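Local coordinates for conserved hypothetical protein (Agrobacterium tumefaciens, PDB 2FEX) that is of unknown function but belongs to the DJ-1/PfpI family, whose members share a flavodoxin-like core and commonly carry a reactive cysteine, at residues A9-W15 with V42-L48; R95-C101 with G149-G155. All coordinates share one frame; numbering follows the deposited sequence. Where two conformers were deposited one is given.

Contact 1: A9-W15 with V42-L48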
loop_
_atom_site.group_PDB
_atom_site.type_symbol
_atom_site.label_atom_id
_atom_site.label_comp_id
_atom_site.label_asym_id
_atom_site.label_seq_id
_atom_site.Cartn_x
_atom_site.Cartn_y
_atom_site.Cartn_z
ATOM N N ALA A 9 7.075 -0.387 11.858
ATOM C CA ALA A 9 8.325 0.176 12.386
ATOM C C ALA A 9 8.574 1.415 11.608
ATOM O O ALA A 9 7.954 1.658 10.528
ATOM C CB ALA A 9 9.455 -0.836 12.186
ATOM N N GLN A 10 9.515 2.204 12.104
ATOM C CA GLN A 10 9.963 3.382 11.361
ATOM C C GLN A 10 10.389 2.948 9.957
ATOM O O GLN A 10 11.075 1.915 9.803
ATOM C CB GLN A 10 11.134 4.029 12.102
ATOM C CG GLN A 10 10.694 4.701 13.403
ATOM C CD GLN A 10 9.897 6.006 13.208
ATOM O OE1 GLN A 10 9.565 6.418 12.080
ATOM N NE2 GLN A 10 9.650 6.695 14.333
ATOM N N ASP A 11 9.976 3.728 8.957
ATOM C CA ASP A 11 10.361 3.499 7.552
ATOM C C ASP A 11 9.799 2.176 7.044
ATOM O O ASP A 11 10.355 1.561 6.147
ATOM C CB ASP A 11 11.903 3.523 7.401
ATOM C CG ASP A 11 12.482 4.875 7.704
ATOM O OD1 ASP A 11 11.939 5.875 7.201
ATOM O OD2 ASP A 11 13.453 4.891 8.443
ATOM N N PHE A 12 8.609 1.774 7.534
ATOM C CA PHE A 12 7.988 0.550 6.962
ATOM C C PHE A 12 7.572 0.784 5.505
ATOM O O PHE A 12 7.264 1.938 5.095
ATOM C CB PHE A 12 6.789 0.023 7.793
ATOM C CG PHE A 12 5.518 0.853 7.696
ATOM C CD1 PHE A 12 4.514 0.495 6.735
ATOM C CD2 PHE A 12 5.276 1.904 8.619
ATOM C CE1 PHE A 12 3.242 1.230 6.682
ATOM C CE2 PHE A 12 4.038 2.628 8.583
ATOM C CZ PHE A 12 3.057 2.281 7.590
ATOM N N ALA A 13 7.602 -0.317 4.734
ATOM C CA ALA A 13 7.287 -0.247 3.298
ATOM C C ALA A 13 5.753 -0.163 3.141
ATOM O O ALA A 13 5.026 -1.131 3.365
ATOM C CB ALA A 13 7.849 -1.513 2.580
ATOM N N ASP A 14 5.263 1.015 2.739
ATOM C CA ASP A 14 3.791 1.256 2.713
ATOM C C ASP A 14 3.054 0.207 1.912
ATOM O O ASP A 14 1.924 -0.153 2.258
ATOM C CB ASP A 14 3.442 2.602 2.065
ATOM C CG ASP A 14 4.156 3.783 2.725
ATOM O OD1 ASP A 14 3.441 4.789 3.041
ATOM O OD2 ASP A 14 5.391 3.739 2.883
ATOM N N TRP A 15 3.662 -0.260 0.799
ATOM C CA TRP A 15 2.901 -1.129 -0.132
ATOM C C TRP A 15 2.838 -2.598 0.360
ATOM O O TRP A 15 2.158 -3.422 -0.262
ATOM C CB TRP A 15 3.544 -1.109 -1.522
ATOM C CG TRP A 15 4.872 -1.777 -1.598
ATOM C CD1 TRP A 15 5.109 -3.089 -1.958
ATOM C CD2 TRP A 15 6.142 -1.173 -1.384
ATOM N NE1 TRP A 15 6.482 -3.346 -1.927
ATOM C CE2 TRP A 15 7.136 -2.195 -1.572
ATOM C CE3 TRP A 15 6.559 0.104 -1.000
ATOM C CZ2 TRP A 15 8.502 -1.944 -1.393
ATOM C CZ3 TRP A 15 7.939 0.350 -0.817
ATOM C CH2 TRP A 15 8.891 -0.671 -1.053
ATOM N N VAL A 42 5.063 5.928 14.229
ATOM C CA VAL A 42 6.185 5.803 13.303
ATOM C C VAL A 42 5.818 6.415 11.950
ATOM O O VAL A 42 4.644 6.608 11.650
ATOM C CB VAL A 42 6.545 4.311 13.070
ATOM C CG1 VAL A 42 7.118 3.709 14.407
ATOM C CG2 VAL A 42 5.371 3.497 12.506
ATOM N N THR A 43 6.838 6.664 11.130
ATOM C CA THR A 43 6.591 7.301 9.794
ATOM C C THR A 43 6.926 6.269 8.723
ATOM O O THR A 43 8.005 5.704 8.723
ATOM C CB THR A 43 7.476 8.493 9.624
ATOM O OG1 THR A 43 7.217 9.442 10.685
ATOM C CG2 THR A 43 7.236 9.157 8.291
ATOM N N SER A 44 6.007 6.014 7.820
ATOM C CA SER A 44 6.279 5.021 6.758
ATOM C C SER A 44 7.293 5.569 5.753
ATOM O O SER A 44 7.656 6.786 5.733
ATOM C CB SER A 44 5.009 4.730 5.947
ATOM O OG SER A 44 4.616 5.872 5.152
HETATM N N MSE A 45 7.750 4.689 4.866
HETATM C CA MSE A 45 8.634 5.165 3.785
HETATM C C MSE A 45 7.982 6.303 2.998
HETATM O O MSE A 45 8.683 7.202 2.522
HETATM C CB MSE A 45 8.988 4.012 2.820
HETATM C CG MSE A 45 10.128 3.188 3.376
HETATM SE SE MSE A 45 10.375 1.546 2.307
HETATM C CE MSE A 45 11.110 2.399 0.634
ATOM N N GLY A 46 6.660 6.202 2.818
ATOM C CA GLY A 46 5.871 7.188 2.063
ATOM C C GLY A 46 5.479 8.429 2.863
ATOM O O GLY A 46 4.826 9.341 2.300
ATOM N N GLY A 47 5.957 8.527 4.115
ATOM C CA GLY A 47 5.715 9.714 4.945
ATOM C C GLY A 47 4.451 9.651 5.808
ATOM O O GLY A 47 4.207 10.620 6.555
ATOM N N LEU A 48 3.687 8.567 5.750
ATOM C CA LEU A 48 2.491 8.489 6.634
ATOM C C LEU A 48 2.953 8.538 8.104
ATOM O O LEU A 48 3.745 7.687 8.519
ATOM C CB LEU A 48 1.731 7.154 6.463
ATOM C CG LEU A 48 1.107 6.912 5.087
ATOM C CD1 LEU A 48 0.558 5.473 5.107
ATOM C CD2 LEU A 48 -0.020 7.957 4.781
HETATM O O HOH W 1 10.138 7.637 7.134
#

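Contact 2: R95-C101 with G149-G155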
loop_
_atom_site.group_PDB
_atom_site.type_symbol
_atom_site.label_atom_id
_atom_site.label_comp_id
_atom_site.label_asym_id
_atom_site.label_seq_id
_atom_site.Cartn_x
_atom_site.Cartn_y
_atom_site.Cartn_z
ATOM N N ARG A 95 0.809 -19.914 16.075
ATOM C CA ARG A 95 0.204 -18.883 15.256
ATOM C C ARG A 95 1.033 -18.638 13.998
ATOM O O ARG A 95 2.276 -18.638 14.037
ATOM C CB ARG A 95 0.108 -17.532 16.001
ATOM C CG ARG A 95 -0.645 -17.566 17.302
ATOM C CD ARG A 95 -2.049 -18.125 17.087
ATOM N NE ARG A 95 -2.853 -17.815 18.244
ATOM C CZ ARG A 95 -4.100 -18.233 18.387
ATOM N NH1 ARG A 95 -4.663 -19.021 17.445
ATOM N NH2 ARG A 95 -4.774 -17.909 19.479
ATOM N N LEU A 96 0.318 -18.333 12.914
ATOM C CA LEU A 96 0.951 -17.905 11.660
ATOM C C LEU A 96 1.923 -16.749 11.903
ATOM O O LEU A 96 1.551 -15.792 12.589
ATOM C CB LEU A 96 -0.154 -17.378 10.715
ATOM C CG LEU A 96 0.289 -16.716 9.414
ATOM C CD1 LEU A 96 1.094 -17.770 8.600
ATOM C CD2 LEU A 96 -0.968 -16.281 8.623
ATOM N N VAL A 97 3.128 -16.841 11.346
ATOM C CA VAL A 97 4.066 -15.688 11.355
ATOM C C VAL A 97 4.395 -15.390 9.878
ATOM O O VAL A 97 4.709 -16.337 9.163
ATOM C CB VAL A 97 5.339 -15.973 12.164
ATOM C CG1 VAL A 97 6.344 -14.840 11.982
ATOM C CG2 VAL A 97 4.949 -16.077 13.637
ATOM N N ALA A 98 4.277 -14.139 9.423
ATOM C CA ALA A 98 4.437 -13.846 7.970
ATOM C C ALA A 98 5.406 -12.670 7.916
ATOM O O ALA A 98 5.250 -11.675 8.692
ATOM C CB ALA A 98 3.125 -13.421 7.346
ATOM N N GLY A 99 6.365 -12.742 6.998
ATOM C CA GLY A 99 7.316 -11.641 6.827
ATOM C C GLY A 99 7.595 -11.446 5.358
ATOM O O GLY A 99 7.753 -12.420 4.620
ATOM N N ILE A 100 7.648 -10.168 4.962
ATOM C CA ILE A 100 7.889 -9.814 3.551
ATOM C C ILE A 100 9.135 -8.918 3.438
ATOM O O ILE A 100 9.467 -8.069 4.363
ATOM C CB ILE A 100 6.604 -9.189 2.958
ATOM C CG1 ILE A 100 6.852 -8.721 1.508
ATOM C CG2 ILE A 100 6.144 -7.973 3.849
ATOM C CD1 ILE A 100 5.486 -8.478 0.742
ATOM N N CYS A 101 9.842 -9.100 2.335
ATOM C CA CYS A 101 10.949 -8.208 1.964
ATOM C C CYS A 101 12.064 -8.287 3.059
ATOM O O CYS A 101 12.460 -9.410 3.484
ATOM C CB CYS A 101 10.375 -6.766 1.768
ATOM S SG CYS A 101 11.445 -5.523 0.986
ATOM N N GLY A 149 3.274 -23.012 8.778
ATOM C CA GLY A 149 2.752 -21.828 9.519
ATOM C C GLY A 149 3.602 -20.590 9.374
ATOM O O GLY A 149 3.488 -19.650 10.170
ATOM N N VAL A 150 4.466 -20.562 8.357
ATOM C CA VAL A 150 5.280 -19.387 8.095
ATOM C C VAL A 150 5.064 -18.980 6.637
ATOM O O VAL A 150 5.207 -19.784 5.702
ATOM C CB VAL A 150 6.799 -19.736 8.311
ATOM C CG1 VAL A 150 7.720 -18.545 7.901
ATOM C CG2 VAL A 150 7.048 -20.138 9.782
ATOM N N VAL A 151 4.723 -17.717 6.438
ATOM C CA VAL A 151 4.547 -17.184 5.099
ATOM C C VAL A 151 5.681 -16.162 4.850
ATOM O O VAL A 151 5.953 -15.284 5.688
ATOM C CB VAL A 151 3.183 -16.469 4.966
ATOM C CG1 VAL A 151 3.104 -15.700 3.609
ATOM C CG2 VAL A 151 2.040 -17.553 5.029
ATOM N N THR A 152 6.332 -16.269 3.700
ATOM C CA THR A 152 7.383 -15.342 3.337
ATOM C C THR A 152 7.191 -14.870 1.881
ATOM O O THR A 152 6.554 -15.536 1.083
ATOM C CB THR A 152 8.800 -15.976 3.523
ATOM O OG1 THR A 152 8.820 -17.249 2.852
ATOM C CG2 THR A 152 9.125 -16.112 5.056
ATOM N N ALA A 153 7.752 -13.693 1.582
ATOM C CA ALA A 153 7.695 -13.108 0.239
ATOM C C ALA A 153 8.750 -12.055 0.080
ATOM O O ALA A 153 9.254 -11.488 1.062
ATOM C CB ALA A 153 6.331 -12.454 0.046
ATOM N N ALA A 154 9.064 -11.801 -1.197
ATOM C CA ALA A 154 9.931 -10.679 -1.554
ATOM C C ALA A 154 9.013 -9.425 -1.482
ATOM O O ALA A 154 7.760 -9.541 -1.609
ATOM C CB ALA A 154 10.405 -10.896 -2.958
ATOM N N GLY A 155 9.647 -8.267 -1.376
ATOM C CA GLY A 155 8.917 -7.006 -1.397
ATOM C C GLY A 155 8.146 -6.801 -2.697
ATOM O O GLY A 155 7.168 -6.059 -2.708
HETATM O O HOH W 2 3.738 -20.494 12.759
#

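Contact 1: A9-W15 with V42-L48
Asp14 reaches across to the turn Ser44-Gly47 and grips it with both carboxylate oxygens. OD1 of Asp14 takes the hydroxyl of Ser44 OG at 2.6 Å, and OD2 of Asp14 takes Gly46 N at 2.8 Å; both donors come from the syn side but lie 25-31° out of the carboxylate plane. Ser44 OG, held between its own backbone N and carbonyl carbon (chi1 69°), also accepts Leu48 N at 2.9 Å, which links the residue just after the type I turn to the hydroxyl that Asp14 holds. Ser44 CB lies over one face of the Phe12 ring, 3.7 Å from its centroid, in a CH-pi contact. Selenomethionine Met45 lays its CG against Asp11 O and its selenium on Ala13 CA, while CE meets the edge of the Trp15 indole at CZ3, 4.0 Å away. At the other end the bent chain of Gln10 crosses Val42, and OE1 of Gln10 accepts Thr43 N at 2.9 Å, the donor standing well above the amide carbonyl plane.

Behind these side chains, the backbones are joined by Asp11 N to Thr43 O (2.8 Å) and by a nearly straight Met45 N to Phe12 O bond (2.8 Å). The type II turn Ala9-Phe12 presents the first of these donors.

The loop 9-15 links strand 3-7 to helix 18-27. Segment 42-48 provides strand 42-43 and the connecting turn of an antiparallel hairpin completed by strand 49-51, whose Val50 also packs on Phe12. Arg25 and Ser26 of the second subunit bind Met45 O, placing the turn at the dimer interface.

Contact 2: R95-C101 with G149-G155
Strands 96-100 and 150-153 run parallel, their axes 4.7 Å apart and 8° from alignment, and five backbone hydrogen bonds join the two segments. Val97 and Gly99 each donate and accept: Val97 N bonds Gly149 O and Val97 O receives Val151 N, both at 3.1 Å. The stagger then repeats around Gly99, with a longer bond from Ala153 N to Gly99 O (3.3 Å), and Cys101 N closes the series on Ala153 O (2.8 Å). CA-H...O contacts run beside these bonds, among them Ala98 CA to Val151 O. At the opposite end a water donates to Arg95 O and Gly149 O.

Apolar contacts gather on the face carrying Ala98, Ile100, Val151 and Ala153. Leu96 CD1 crosses to Val151 CG2 (3.7 Å), and Ala98 CB meets Val151 CB. With CG1 anti to the backbone N (chi1 176°), Ile100 brings that atom to 4.0 Å from Ala153 CB. Phe161 of helix 158-168 packs on Ala98, Ile100 and Ala153, and Ser168 on Leu96. Past the strands, Cys101 CB rests on Gly155 CA (3.5 Å).

Cys101 has positive phi (62°) and stands at the N-cap of helix 102-109, a strained strand-to-helix turn consistent with the nucleophile elbow of the DJ-1/PfpI family.

The contacts follow one another along the chain, contact 1 closing before contact 2 opens, and their centres lie about 18 Å apart. Contact 2 sits in the interior of the mixed sheet, about 5 Å from the centre of the chain. Contact 1 lies about 14 Å out, where the loop after strand 3-7 of that sheet meets the small hairpin; strand 66-69 separates strand 3-7 from strand 96-100. They join where Trp15 NE1 probably hydrogen-bonds Gly155 O, at 2.9 Å. Trp15 also stacks edge-to-face with Phe183 of the second subunit. The indole thus bridges the loop after strand 150-153 and the second subunit, and lies near, without touching, the putative elbow at Cys101.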